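Local structure of dihydrodipicolinate synthase (Bacteroides thetaiotaomicron, 4XKY) at residues 57-62 with 89-94; 101-106 with 127-132; 106-111 with 119-124. The protein probably acts as a Schiff-base-forming aldolase of the DapA family, using pyruvate as a substrate, as in the dihydrodipicolinate synthases of lysine biosynthesis. All coordinates share one frame; numbering follows the deposited sequence.

Contact 1. Residues 57-62 with 89-94; sequences KLRMEM and VNLACL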
# COMPACT_ATOMS: atom_id res chain seq x y z
N LYS A 57 17.14 18.00 20.78
CA LYS A 57 17.64 19.31 21.15
C LYS A 57 17.11 20.39 20.22
O LYS A 57 16.60 21.42 20.67
CB LYS A 57 19.17 19.31 21.15
CG LYS A 57 19.80 20.62 21.57
CD LYS A 57 21.28 20.65 21.19
CE LYS A 57 21.50 21.22 19.80
NZ LYS A 57 22.90 21.03 19.35
N LEU A 58 17.19 20.14 18.92
CA LEU A 58 16.77 21.17 17.97
C LEU A 58 15.28 21.42 18.02
O LEU A 58 14.84 22.55 17.97
CB LEU A 58 17.20 20.80 16.57
CG LEU A 58 17.37 21.87 15.52
CD1 LEU A 58 18.10 23.08 16.04
CD2 LEU A 58 18.14 21.27 14.37
N ARG A 59 14.49 20.36 18.17
CA ARG A 59 13.05 20.53 18.34
C ARG A 59 12.78 21.41 19.59
O ARG A 59 11.95 22.30 19.55
CB ARG A 59 12.37 19.17 18.44
CG ARG A 59 12.46 18.37 17.15
CD ARG A 59 12.34 16.87 17.39
NE ARG A 59 10.96 16.49 17.62
CZ ARG A 59 10.58 15.29 18.06
NH1 ARG A 59 11.49 14.36 18.34
NH2 ARG A 59 9.29 15.04 18.24
N MET A 60 13.52 21.19 20.67
CA MET A 60 13.31 22.02 21.87
C MET A 60 13.69 23.47 21.65
O MET A 60 12.96 24.36 22.06
CB MET A 60 14.03 21.44 23.08
CG MET A 60 13.38 20.13 23.52
SD MET A 60 14.04 19.28 24.98
CE MET A 60 15.81 19.36 24.73
N GLU A 61 14.80 23.71 20.96
CA GLU A 61 15.20 25.07 20.63
C GLU A 61 14.19 25.78 19.73
O GLU A 61 13.96 26.97 19.90
CB GLU A 61 16.58 25.09 20.01
CG GLU A 61 17.63 24.59 20.98
CD GLU A 61 19.04 24.62 20.42
OE1 GLU A 61 19.21 24.93 19.22
OE2 GLU A 61 19.97 24.32 21.19
N MET A 62 13.58 25.06 18.80
CA MET A 62 12.60 25.68 17.94
C MET A 62 11.41 26.14 18.76
O MET A 62 10.92 27.23 18.56
CB MET A 62 12.12 24.73 16.86
CG MET A 62 11.05 25.27 15.90
SD MET A 62 11.59 26.74 14.98
CE MET A 62 10.14 27.06 13.99
N VAL A 89 5.12 13.74 25.67
CA VAL A 89 4.65 14.44 26.86
C VAL A 89 5.71 15.49 27.29
O VAL A 89 5.36 16.60 27.64
CB VAL A 89 4.31 13.46 28.00
CG1 VAL A 89 4.09 14.21 29.32
CG2 VAL A 89 3.07 12.64 27.61
N ASN A 90 6.99 15.14 27.21
CA ASN A 90 8.04 16.08 27.57
C ASN A 90 8.01 17.34 26.68
O ASN A 90 8.22 18.45 27.17
CB ASN A 90 9.40 15.37 27.52
CG ASN A 90 10.56 16.30 27.85
OD1 ASN A 90 10.76 16.66 29.00
ND2 ASN A 90 11.31 16.70 26.83
N LEU A 91 7.72 17.19 25.38
CA LEU A 91 7.66 18.36 24.51
C LEU A 91 6.46 19.21 24.85
O LEU A 91 6.57 20.46 24.80
CB LEU A 91 7.58 17.99 23.03
CG LEU A 91 8.82 17.36 22.41
CD1 LEU A 91 8.54 17.03 20.95
CD2 LEU A 91 10.04 18.27 22.52
N ALA A 92 5.34 18.56 25.16
CA ALA A 92 4.14 19.28 25.60
C ALA A 92 4.42 20.12 26.85
O ALA A 92 4.04 21.27 26.89
CB ALA A 92 2.98 18.34 25.87
N CYS A 93 5.07 19.54 27.87
CA CYS A 93 5.41 20.30 29.09
C CYS A 93 6.36 21.47 28.82
O CYS A 93 6.21 22.55 29.40
CB CYS A 93 5.99 19.38 30.16
SG CYS A 93 4.76 18.13 30.64
N LEU A 94 7.32 21.26 27.94
CA LEU A 94 8.23 22.30 27.52
C LEU A 94 7.44 23.41 26.84
O LEU A 94 7.58 24.58 27.18
CB LEU A 94 9.28 21.73 26.58
CG LEU A 94 10.19 22.82 26.03
CD1 LEU A 94 11.29 23.09 27.05
CD2 LEU A 94 10.79 22.46 24.68
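Met-60 turns CG anti to its carbonyl carbon (chi1 -69°) and keeps the next bond extended, so that CG and SD run out along the flank of helix 57-62 that borders the neighbouring helix before the chain bends at its last torsion. Leu-94 takes the other course: its CG is anti to the backbone N (chi1 176°), which carries CD2 across to 3.7 Å from CG of Met-60. Leu-91, set one turn earlier, meets the same atom from its own helix, with CD2 4.0 Å from CG of Met-60. The flexible thioether chain thus lies across two leucine branches, crossing each at about a right angle. SD then passes 4.2 Å from ND2 of Asn-90, whose stronger partner is the hydroxyl of Tyr-56. The two segments belong to helices 56-70 and 85-97, consecutive helices of the TIM-barrel shell that follow strands 42-44 and 76-79. The axes of the two short segments cross at -25° and come within 10.7 Å, a separation bridged by side chains while the backbones stay apart. Leucine and methionine suit this seam, since both are long enough to reach over and largely apolar. Toward the barrel the character changes. Arg-59 has its chain bent at the third torsion, and CD1 of Leu-91 approaches the guanidinium obliquely, 3.4 Å from NH2. The charge is paired elsewhere: NH1 forms a salt bridge with Asp-82, and NE donates a weak hydrogen bond to OG of Ser-51. Arginine fits here because its charged tip can reach these partners while a leucine methyl lies against it. An aromatic side chain of a neighbouring subunit also packs on Arg-59, whose side chain lies about 8 Å from that of Tyr-136, the predicted proton donor/acceptor.

Contact 2. Residues 101-106 with 127-132; sequences DAVVSA and PQLPLP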
# COMPACT_ATOMS: atom_id res chain seq x y z
N ASP A 101 0.26 27.81 23.40
CA ASP A 101 -1.17 27.76 23.66
C ASP A 101 -1.85 26.42 23.42
O ASP A 101 -2.91 26.14 23.97
CB ASP A 101 -1.85 28.82 22.82
CG ASP A 101 -1.27 30.20 23.08
OD1 ASP A 101 -0.23 30.57 22.47
OD2 ASP A 101 -1.86 30.89 23.92
N ALA A 102 -1.25 25.60 22.57
CA ALA A 102 -1.85 24.33 22.29
C ALA A 102 -0.82 23.38 21.73
O ALA A 102 0.22 23.81 21.27
CB ALA A 102 -3.01 24.51 21.31
N VAL A 103 -1.16 22.09 21.76
CA VAL A 103 -0.33 21.06 21.20
C VAL A 103 -1.13 20.34 20.12
O VAL A 103 -2.37 20.36 20.11
CB VAL A 103 0.21 20.11 22.27
CG1 VAL A 103 1.17 20.87 23.19
CG2 VAL A 103 -0.92 19.45 23.08
N VAL A 104 -0.39 19.73 19.19
CA VAL A 104 -0.96 19.06 18.03
C VAL A 104 -0.38 17.65 18.03
O VAL A 104 0.83 17.49 18.18
CB VAL A 104 -0.57 19.79 16.73
CG1 VAL A 104 -1.25 19.18 15.52
CG2 VAL A 104 -0.94 21.26 16.84
N SER A 105 -1.22 16.64 17.88
CA SER A 105 -0.75 15.28 18.06
C SER A 105 -1.38 14.29 17.10
O SER A 105 -2.60 14.25 16.95
CB SER A 105 -1.09 14.83 19.48
OG SER A 105 -1.14 13.43 19.55
N ALA A 106 -0.53 13.47 16.49
CA ALA A 106 -0.97 12.29 15.74
C ALA A 106 -0.47 11.07 16.49
O ALA A 106 0.61 11.09 17.07
CB ALA A 106 -0.37 12.29 14.34
N PRO A 127 -4.90 13.07 30.04
CA PRO A 127 -4.60 13.51 31.42
C PRO A 127 -3.15 13.96 31.62
O PRO A 127 -2.85 14.65 32.59
CB PRO A 127 -4.86 12.24 32.26
CG PRO A 127 -5.78 11.41 31.44
CD PRO A 127 -5.44 11.70 29.99
N GLN A 128 -2.25 13.57 30.73
CA GLN A 128 -0.83 13.89 30.87
C GLN A 128 -0.44 15.21 30.24
O GLN A 128 0.70 15.63 30.40
CB GLN A 128 0.02 12.79 30.20
CG GLN A 128 -0.32 11.38 30.65
CD GLN A 128 0.66 10.38 30.08
OE1 GLN A 128 1.85 10.48 30.32
NE2 GLN A 128 0.15 9.42 29.31
N LEU A 129 -1.34 15.85 29.49
CA LEU A 129 -0.98 17.06 28.71
C LEU A 129 -1.41 18.32 29.46
O LEU A 129 -2.48 18.35 30.01
CB LEU A 129 -1.70 17.06 27.38
CG LEU A 129 -1.48 15.87 26.46
CD1 LEU A 129 -2.26 16.08 25.19
CD2 LEU A 129 -0.01 15.70 26.18
N PRO A 130 -0.58 19.37 29.46
CA PRO A 130 -0.92 20.60 30.17
C PRO A 130 -1.53 21.70 29.28
O PRO A 130 -1.70 22.82 29.74
CB PRO A 130 0.43 21.04 30.70
CG PRO A 130 1.36 20.67 29.59
CD PRO A 130 0.84 19.36 29.06
N LEU A 131 -1.85 21.38 28.02
CA LEU A 131 -2.44 22.34 27.09
C LEU A 131 -3.55 21.68 26.27
O LEU A 131 -3.56 20.45 26.12
CB LEU A 131 -1.36 22.89 26.14
CG LEU A 131 -0.25 23.76 26.75
CD1 LEU A 131 0.86 23.99 25.74
CD2 LEU A 131 -0.74 25.09 27.30
N PRO A 132 -4.46 22.49 25.69
CA PRO A 132 -5.47 21.93 24.80
C PRO A 132 -4.83 21.22 23.61
O PRO A 132 -3.68 21.52 23.26
CB PRO A 132 -6.26 23.15 24.31
CG PRO A 132 -5.97 24.24 25.28
CD PRO A 132 -4.64 23.94 25.90
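From CB, 4.1 Å from CA of Ala-102, the side chain of Leu-131 runs anti to its own carbonyl carbon (chi1 -66°) and forks over the start of strand 102-105. One branch, CD1, packs against CG1 of Val-103 at 4.0 Å, the two side chains crossing at about a right angle; the other, CD2, lies 4.1 Å from the carbonyl O of Asp-101. Leucine suits the spot because its fork lets one methyl meet a side chain and the other the backbone at the start of the strand. The next residue fixes the register: Val-103 N donates to Pro-132 O at 3.0 Å, with 172° at the hydrogen. This bond brings the chain returning from helix 115-125 alongside strand 102-105, and so begins its parallel pairing with strand 133-137, the two strands of a beta-alpha-beta crossover in the TIM barrel. Pro-132 has no N-H to offer, and its CD sits 3.4 Å from O of Asp-101. Branched Val-103, well suited to a strand, also sends CG2 to CD1 of Leu-129 (4.2 Å), while Leu-129 leans on Ala-92 of helix 85-97. Asp-101 accepts a hydrogen bond at OD1 from Val-76 N.

Contact 3. Residues 106-111 with 119-124; sequences APPYYF and IEFYEH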
# COMPACT_ATOMS: atom_id res chain seq x y z
N ALA A 106 -0.53 13.47 16.49
CA ALA A 106 -0.97 12.29 15.74
C ALA A 106 -0.47 11.07 16.49
O ALA A 106 0.61 11.09 17.07
CB ALA A 106 -0.37 12.29 14.34
N PRO A 107 -1.24 9.98 16.45
CA PRO A 107 -0.70 8.77 17.06
C PRO A 107 0.45 8.24 16.22
O PRO A 107 0.50 8.48 15.01
CB PRO A 107 -1.89 7.82 17.06
CG PRO A 107 -2.72 8.26 15.89
CD PRO A 107 -2.47 9.73 15.67
N PRO A 108 1.40 7.55 16.85
CA PRO A 108 2.59 7.08 16.16
C PRO A 108 2.21 6.10 15.05
O PRO A 108 1.24 5.36 15.21
CB PRO A 108 3.37 6.38 17.27
CG PRO A 108 2.34 5.94 18.23
CD PRO A 108 1.35 7.06 18.24
N TYR A 109 2.96 6.08 13.95
CA TYR A 109 2.51 5.32 12.76
C TYR A 109 2.21 3.85 13.01
O TYR A 109 1.22 3.32 12.50
CB TYR A 109 3.49 5.47 11.58
CG TYR A 109 4.79 4.69 11.66
CD1 TYR A 109 4.92 3.46 11.02
CD2 TYR A 109 5.90 5.20 12.34
CE1 TYR A 109 6.11 2.75 11.07
CE2 TYR A 109 7.09 4.49 12.40
CZ TYR A 109 7.19 3.27 11.77
OH TYR A 109 8.36 2.55 11.82
N TYR A 110 3.04 3.19 13.81
CA TYR A 110 2.91 1.75 14.02
C TYR A 110 1.64 1.38 14.78
O TYR A 110 1.15 0.26 14.65
CB TYR A 110 4.14 1.20 14.76
CG TYR A 110 4.46 1.90 16.07
CD1 TYR A 110 5.41 2.92 16.13
CD2 TYR A 110 3.79 1.56 17.23
CE1 TYR A 110 5.69 3.57 17.32
CE2 TYR A 110 4.05 2.20 18.43
CZ TYR A 110 5.00 3.19 18.48
OH TYR A 110 5.21 3.78 19.71
N PHE A 111 1.11 2.30 15.57
CA PHE A 111 0.21 1.89 16.64
C PHE A 111 -1.17 1.42 16.17
O PHE A 111 -1.55 0.27 16.42
CB PHE A 111 0.04 2.98 17.70
CG PHE A 111 -1.05 2.69 18.66
CD1 PHE A 111 -0.97 1.59 19.50
CD2 PHE A 111 -2.19 3.48 18.71
CE1 PHE A 111 -1.99 1.29 20.39
CE2 PHE A 111 -3.21 3.20 19.59
CZ PHE A 111 -3.11 2.11 20.44
N ILE A 119 -9.08 5.63 20.26
CA ILE A 119 -9.80 6.33 21.32
C ILE A 119 -9.03 6.15 22.61
O ILE A 119 -8.83 7.10 23.36
CB ILE A 119 -11.25 5.82 21.44
CG1 ILE A 119 -12.04 6.31 20.22
CG2 ILE A 119 -11.89 6.30 22.74
CD1 ILE A 119 -13.29 5.51 19.91
N GLU A 120 -8.55 4.94 22.85
CA GLU A 120 -7.87 4.64 24.10
C GLU A 120 -6.52 5.35 24.16
O GLU A 120 -6.07 5.74 25.23
CB GLU A 120 -7.71 3.12 24.33
CG GLU A 120 -6.39 2.52 23.84
CD GLU A 120 -6.00 1.22 24.53
OE1 GLU A 120 -6.38 0.99 25.70
OE2 GLU A 120 -5.28 0.41 23.90
N PHE A 121 -5.85 5.49 23.01
CA PHE A 121 -4.60 6.23 22.94
C PHE A 121 -4.78 7.64 23.50
O PHE A 121 -4.04 8.06 24.37
CB PHE A 121 -4.10 6.34 21.50
CG PHE A 121 -2.86 7.14 21.38
CD1 PHE A 121 -1.62 6.55 21.54
CD2 PHE A 121 -2.91 8.50 21.16
CE1 PHE A 121 -0.46 7.29 21.46
CE2 PHE A 121 -1.76 9.25 21.09
CZ PHE A 121 -0.52 8.65 21.24
N TYR A 122 -5.78 8.35 22.99
CA TYR A 122 -6.06 9.70 23.44
C TYR A 122 -6.60 9.77 24.84
O TYR A 122 -6.29 10.72 25.56
CB TYR A 122 -6.95 10.42 22.43
CG TYR A 122 -6.08 10.79 21.29
CD1 TYR A 122 -5.14 11.81 21.42
CD2 TYR A 122 -6.11 10.09 20.11
CE1 TYR A 122 -4.28 12.13 20.40
CE2 TYR A 122 -5.26 10.41 19.06
CZ TYR A 122 -4.33 11.42 19.22
OH TYR A 122 -3.47 11.76 18.20
N GLU A 123 -7.36 8.76 25.26
CA GLU A 123 -7.83 8.70 26.65
C GLU A 123 -6.68 8.60 27.64
O GLU A 123 -6.72 9.22 28.69
CB GLU A 123 -8.86 7.59 26.87
CG GLU A 123 -10.27 8.04 26.50
CD GLU A 123 -11.32 6.93 26.57
OE1 GLU A 123 -11.08 5.89 27.23
OE2 GLU A 123 -12.40 7.12 25.98
N HIS A 124 -5.65 7.83 27.32
CA HIS A 124 -4.45 7.76 28.17
C HIS A 124 -3.54 9.00 28.02
O HIS A 124 -2.85 9.38 28.96
CB HIS A 124 -3.63 6.51 27.84
CG HIS A 124 -4.36 5.22 28.08
ND1 HIS A 124 -5.28 5.05 29.10
CD2 HIS A 124 -4.26 4.02 27.46
CE1 HIS A 124 -5.73 3.81 29.08
NE2 HIS A 124 -5.13 3.16 28.09
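The loop that leaves the C-terminal end of strand 102-105 folds back here onto helix 115-125, the helix it leads into, with Phe-121 as its main support. With CG anti to the backbone N (chi1 178°), this ring points straight from the helix at the loop. CB of Pro-107 sits over one face, 4.3 Å from the ring centroid and 10° off the normal, a CH-pi contact well suited to a rigid proline. Pro-108 meets the ring tip to tip, its CD 3.7 Å from CE1 of Phe-121. From farther along the loop Phe-111 crosses obliquely, the ring planes at 41°, and its CE2 lies 3.8 Å from CB of Phe-121. An alanine at Phe-121 would remove the ring face under Pro-107 and the ring atoms that meet Pro-108, and would probably loosen the loop against its helix. Tyr-122 lies next to the phenylalanine: CD2 of Phe-121 stands 3.6 Å above the centre of the Tyr-122 ring, and the Tyr-122 OH reaches past CD of Pro-107 (3.4 Å) to hydrogen-bond the carbonyl O of Ser-105, giving this buried hydroxyl a polar partner. Phe-111 also meets an aromatic ring of a neighbouring subunit, and Ala-106 touches Tyr-136, the predicted proton donor/acceptor. The loop's place at the C-terminal end of the strands, where the predicted active site lies, is that of a beta-alpha loop of the TIM barrel.

Overall arrangement
From the N terminus, contact 1 comes first: its two helices are joined through strand 76-79, and the loop it closes ends before the others open. Helix 85-97 then leads into strand 102-105, where contact 2 begins, to close only when the chain returns just ahead of strand 133-137. Contact 3 falls wholly within that excursion and shares Ala-106 with contact 2, so both lie within one beta-alpha-beta unit. No pair crosses. Contacts 1 and 2 also touch, CA of Cys-93 lying against CG of Pro-130. Together they tie shell helices 56-70 and 85-97 to each other, strand 102-105 to the loop before strand 133-137, and a loop near the predicted active site to helix 115-125.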